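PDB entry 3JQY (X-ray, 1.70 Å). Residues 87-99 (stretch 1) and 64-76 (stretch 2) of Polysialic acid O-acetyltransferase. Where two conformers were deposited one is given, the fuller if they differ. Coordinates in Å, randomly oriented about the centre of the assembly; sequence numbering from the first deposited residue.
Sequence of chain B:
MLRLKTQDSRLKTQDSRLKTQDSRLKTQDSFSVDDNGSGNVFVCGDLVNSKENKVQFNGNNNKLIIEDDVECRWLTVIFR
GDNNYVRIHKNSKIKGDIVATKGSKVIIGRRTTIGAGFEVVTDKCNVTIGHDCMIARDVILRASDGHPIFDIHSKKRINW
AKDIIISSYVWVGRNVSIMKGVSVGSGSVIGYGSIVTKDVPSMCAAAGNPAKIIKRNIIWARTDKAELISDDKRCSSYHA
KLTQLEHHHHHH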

# COMPACT_ATOMS: atom_id res chain seq x y z
N ARG B 87 16.89 12.64 -18.36
CA ARG B 87 16.63 14.02 -18.73
C ARG B 87 15.32 14.47 -18.13
O ARG B 87 14.27 13.85 -18.36
CB ARG B 87 16.59 14.21 -20.24
CG ARG B 87 16.30 15.65 -20.67
CD ARG B 87 16.21 15.78 -22.20
NE ARG B 87 15.92 17.15 -22.62
CZ ARG B 87 15.76 17.53 -23.88
NH1 ARG B 87 15.86 16.65 -24.87
NH2 ARG B 87 15.49 18.80 -24.17
N ILE B 88 15.38 15.56 -17.38
CA ILE B 88 14.19 16.12 -16.76
C ILE B 88 13.90 17.48 -17.39
O ILE B 88 14.69 18.42 -17.25
CB ILE B 88 14.37 16.24 -15.25
CG1 ILE B 88 14.67 14.86 -14.65
CG2 ILE B 88 13.12 16.85 -14.60
CD1 ILE B 88 14.87 14.86 -13.15
N HIS B 89 12.78 17.58 -18.09
CA HIS B 89 12.46 18.77 -18.88
C HIS B 89 11.96 19.96 -18.05
O HIS B 89 11.49 19.79 -16.93
CB HIS B 89 11.41 18.44 -19.94
CG HIS B 89 11.94 17.69 -21.13
ND1 HIS B 89 12.34 16.38 -21.06
CD2 HIS B 89 12.10 18.07 -22.42
CE1 HIS B 89 12.74 15.98 -22.26
NE2 HIS B 89 12.61 16.99 -23.10
N LYS B 90 12.05 21.15 -18.64
CA LYS B 90 11.75 22.40 -17.94
C LYS B 90 10.37 22.46 -17.29
O LYS B 90 9.40 21.86 -17.78
CB LYS B 90 11.91 23.58 -18.90
CG LYS B 90 11.10 23.45 -20.17
CD LYS B 90 10.98 24.78 -20.91
CE LYS B 90 12.34 25.31 -21.35
NZ LYS B 90 12.22 26.61 -22.09
N ASN B 91 10.30 23.17 -16.17
CA ASN B 91 9.05 23.50 -15.49
C ASN B 91 8.34 22.32 -14.85
O ASN B 91 7.19 22.41 -14.45
CB ASN B 91 8.11 24.25 -16.43
CG ASN B 91 8.62 25.64 -16.75
OD1 ASN B 91 8.70 26.49 -15.87
ND2 ASN B 91 8.96 25.87 -18.01
N SER B 92 9.04 21.20 -14.73
CA SER B 92 8.51 20.03 -14.04
C SER B 92 8.80 20.14 -12.55
O SER B 92 9.62 20.96 -12.12
CB SER B 92 9.11 18.75 -14.61
OG SER B 92 10.53 18.80 -14.55
N LYS B 93 8.15 19.30 -11.76
CA LYS B 93 8.37 19.28 -10.32
C LYS B 93 8.56 17.83 -9.92
O LYS B 93 7.69 17.00 -10.19
CB LYS B 93 7.18 19.87 -9.57
CG LYS B 93 6.85 21.30 -9.95
CD LYS B 93 5.80 21.87 -9.01
CE LYS B 93 5.44 23.30 -9.37
NZ LYS B 93 4.44 23.85 -8.41
N ILE B 94 9.68 17.52 -9.27
CA ILE B 94 10.00 16.12 -9.01
C ILE B 94 10.56 15.87 -7.62
O ILE B 94 11.24 16.73 -7.03
CB ILE B 94 10.97 15.56 -10.08
CG1 ILE B 94 11.16 14.06 -9.89
CG2 ILE B 94 12.29 16.31 -10.03
CD1 ILE B 94 11.68 13.34 -11.12
N LYS B 95 10.21 14.71 -7.09
CA LYS B 95 10.72 14.20 -5.83
C LYS B 95 10.94 12.70 -6.03
O LYS B 95 10.50 12.14 -7.02
CB LYS B 95 9.68 14.40 -4.72
CG LYS B 95 9.16 15.83 -4.62
CD LYS B 95 8.27 16.02 -3.41
CE LYS B 95 7.67 17.43 -3.42
NZ LYS B 95 7.38 17.90 -2.04
N GLY B 96 11.63 12.05 -5.09
CA GLY B 96 11.76 10.61 -5.13
C GLY B 96 13.08 10.05 -5.61
O GLY B 96 14.12 10.71 -5.56
N ASP B 97 13.03 8.80 -6.08
CA ASP B 97 14.24 8.07 -6.42
C ASP B 97 14.18 7.56 -7.85
O ASP B 97 13.27 6.82 -8.20
CB ASP B 97 14.41 6.89 -5.47
CG ASP B 97 14.67 7.33 -4.04
OD1 ASP B 97 13.77 7.16 -3.20
OD2 ASP B 97 15.77 7.85 -3.77
N ILE B 98 15.15 7.95 -8.66
CA ILE B 98 15.26 7.44 -10.01
C ILE B 98 16.54 6.63 -10.13
O ILE B 98 17.63 7.14 -9.93
CB ILE B 98 15.34 8.58 -11.05
CG1 ILE B 98 14.07 9.44 -11.00
CG2 ILE B 98 15.55 8.01 -12.44
CD1 ILE B 98 14.14 10.67 -11.92
N VAL B 99 16.40 5.35 -10.46
CA VAL B 99 17.57 4.49 -10.64
C VAL B 99 17.65 4.05 -12.10
O VAL B 99 16.76 3.36 -12.60
CB VAL B 99 17.54 3.28 -9.69
CG1 VAL B 99 18.81 2.43 -9.84
CG2 VAL B 99 17.38 3.76 -8.24
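Stretch 2 64-76: LIIEDDVECRWLT

Stretch 2 runs parallel to stretch 1 and lies beside it. It follows the same course: strand, turn, strand, corner, strand. I65 lies beside R87, I66 beside I88, E71 beside K93 and C72 beside I94, with CA atoms 4.6 to 5.0 Å apart. At the corners, between I94 and G96, the register slips by one, a beta bulge, so L75 pairs with G96 and T76 with D97.

Backbone hydrogen bonds lace the strands before and after the turns. I88 N donates to I65 O (2.8 Å) and E67 N to I88 O (3.0 Å). After the turns, E71 N reaches S92 O (2.9 Å) and I94 N reaches E71 O (2.8 Å). R73 N then donates a hydrogen bond to I94 O (3.0 Å), T76 N one to G96 O (2.9 Å), and I98 N one to T76 O (2.9 Å). At the bulge, G96 N meets W74 O at 3.3 Å. G96 has phi/psi of 103/-157, where a CB would jam against the preceding carbonyl; glycine suits this corner.

Two type II turns, E67 to V70 and H89 to S92, nest together. V70 fills the hollow of the stretch 1 turn: its CG2 lies 3.2 Å from H89 O, and its CG1 lies 3.5 Å from S92 OG and 3.8 Å from I88 CG2. E67 folds over the start of the same turn. Its OE1 accepts from K90 N (2.9 Å), while its OE2 makes a salt bridge with R87 NH2 (2.7 Å) and lies over one face of the H89 ring.

On the buried face, L75 wedges among three isoleucines. Its CD2 is 4.1 Å from I88 CD1 and 4.0 Å from I94 CG2; its CD1 is 4.2 Å from I98 CD1. C72 SG packs on I94 CG2 at 3.7 Å.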

# COMPACT_ATOMS: atom_id res chain seq x y z
N LEU B 64 23.19 13.01 -16.79
CA LEU B 64 21.99 13.57 -16.16
C LEU B 64 21.83 15.01 -16.64
O LEU B 64 22.75 15.82 -16.51
CB LEU B 64 22.12 13.56 -14.64
CG LEU B 64 21.06 14.33 -13.85
CD1 LEU B 64 19.68 13.77 -14.13
CD2 LEU B 64 21.35 14.31 -12.36
N ILE B 65 20.65 15.30 -17.19
CA ILE B 65 20.32 16.65 -17.64
C ILE B 65 19.06 17.10 -16.92
O ILE B 65 18.02 16.44 -16.98
CB ILE B 65 19.97 16.66 -19.14
CG1 ILE B 65 21.18 16.25 -19.98
CG2 ILE B 65 19.45 18.05 -19.56
CD1 ILE B 65 20.82 15.89 -21.40
N ILE B 66 19.15 18.22 -16.22
CA ILE B 66 17.97 18.81 -15.59
C ILE B 66 17.85 20.24 -16.08
O ILE B 66 18.78 21.03 -15.92
CB ILE B 66 18.07 18.80 -14.06
CG1 ILE B 66 18.35 17.38 -13.54
CG2 ILE B 66 16.80 19.38 -13.44
CD1 ILE B 66 18.41 17.28 -12.03
N GLU B 67 16.71 20.58 -16.67
CA GLU B 67 16.57 21.87 -17.35
C GLU B 67 16.23 23.02 -16.40
O GLU B 67 16.00 22.81 -15.21
CB GLU B 67 15.57 21.76 -18.50
CG GLU B 67 15.97 20.69 -19.52
CD GLU B 67 15.07 20.66 -20.74
OE1 GLU B 67 14.06 21.39 -20.76
OE2 GLU B 67 15.38 19.90 -21.69
N ASP B 68 16.24 24.24 -16.94
CA ASP B 68 15.87 25.43 -16.18
C ASP B 68 14.47 25.27 -15.61
O ASP B 68 13.60 24.62 -16.21
CB ASP B 68 15.90 26.67 -17.08
CG ASP B 68 17.30 27.20 -17.34
OD1 ASP B 68 18.27 26.74 -16.70
OD2 ASP B 68 17.43 28.10 -18.20
N ASP B 69 14.25 25.89 -14.44
CA ASP B 69 12.93 26.01 -13.83
C ASP B 69 12.29 24.69 -13.40
O ASP B 69 11.08 24.63 -13.17
CB ASP B 69 11.99 26.79 -14.75
CG ASP B 69 12.47 28.21 -14.98
OD1 ASP B 69 13.09 28.77 -14.06
OD2 ASP B 69 12.24 28.74 -16.09
N VAL B 70 13.11 23.66 -13.27
CA VAL B 70 12.65 22.43 -12.66
C VAL B 70 12.75 22.59 -11.14
O VAL B 70 13.66 23.24 -10.63
CB VAL B 70 13.50 21.24 -13.15
CG1 VAL B 70 13.09 19.95 -12.44
CG2 VAL B 70 13.36 21.09 -14.66
N GLU B 71 11.78 22.03 -10.42
CA GLU B 71 11.86 21.99 -8.97
C GLU B 71 12.18 20.56 -8.54
O GLU B 71 11.38 19.66 -8.76
CB GLU B 71 10.53 22.41 -8.36
CG GLU B 71 10.40 22.14 -6.87
CD GLU B 71 8.98 22.35 -6.37
OE1 GLU B 71 8.32 21.36 -5.98
OE2 GLU B 71 8.51 23.51 -6.38
N CYS B 72 13.36 20.36 -7.96
CA CYS B 72 13.75 19.06 -7.43
C CYS B 72 13.81 19.17 -5.92
O CYS B 72 14.55 19.99 -5.39
CB CYS B 72 15.13 18.66 -7.94
SG CYS B 72 15.24 18.53 -9.72
N ARG B 73 13.01 18.36 -5.23
CA ARG B 73 13.05 18.32 -3.77
C ARG B 73 13.17 16.88 -3.29
O ARG B 73 12.33 16.03 -3.60
CB ARG B 73 11.82 19.02 -3.18
CG ARG B 73 11.72 20.48 -3.60
CD ARG B 73 10.40 21.11 -3.18
NE ARG B 73 10.27 21.20 -1.73
CZ ARG B 73 10.79 22.18 -0.99
NH1 ARG B 73 11.50 23.15 -1.55
NH2 ARG B 73 10.60 22.17 0.33
N TRP B 74 14.23 16.61 -2.53
CA TRP B 74 14.54 15.26 -2.09
C TRP B 74 14.56 14.28 -3.26
O TRP B 74 14.06 13.17 -3.17
CB TRP B 74 13.58 14.80 -0.99
CG TRP B 74 13.83 15.55 0.27
CD1 TRP B 74 14.80 15.29 1.20
CD2 TRP B 74 13.12 16.70 0.73
NE1 TRP B 74 14.73 16.21 2.22
CE2 TRP B 74 13.71 17.09 1.96
CE3 TRP B 74 12.04 17.44 0.24
CZ2 TRP B 74 13.25 18.18 2.69
CZ3 TRP B 74 11.59 18.52 0.97
CH2 TRP B 74 12.20 18.88 2.18
N LEU B 75 15.16 14.72 -4.35
CA LEU B 75 15.36 13.85 -5.50
C LEU B 75 16.73 13.17 -5.39
O LEU B 75 17.73 13.83 -5.11
CB LEU B 75 15.31 14.67 -6.79
CG LEU B 75 15.71 13.92 -8.06
CD1 LEU B 75 14.66 12.88 -8.40
CD2 LEU B 75 15.89 14.90 -9.21
N THR B 76 16.76 11.85 -5.60
CA THR B 76 18.00 11.10 -5.68
C THR B 76 18.02 10.38 -7.02
O THR B 76 17.08 9.65 -7.35
CB THR B 76 18.12 10.04 -4.55
OG1 THR B 76 18.03 10.69 -3.28
CG2 THR B 76 19.45 9.29 -4.64
O HOH W 1 8.90 23.78 -11.69
O HOH W 2 9.99 28.95 -17.75
O HOH W 3 9.11 18.91 -6.11
O HOH W 4 5.84 24.13 -5.88
O HOH W 5 15.14 10.66 -2.64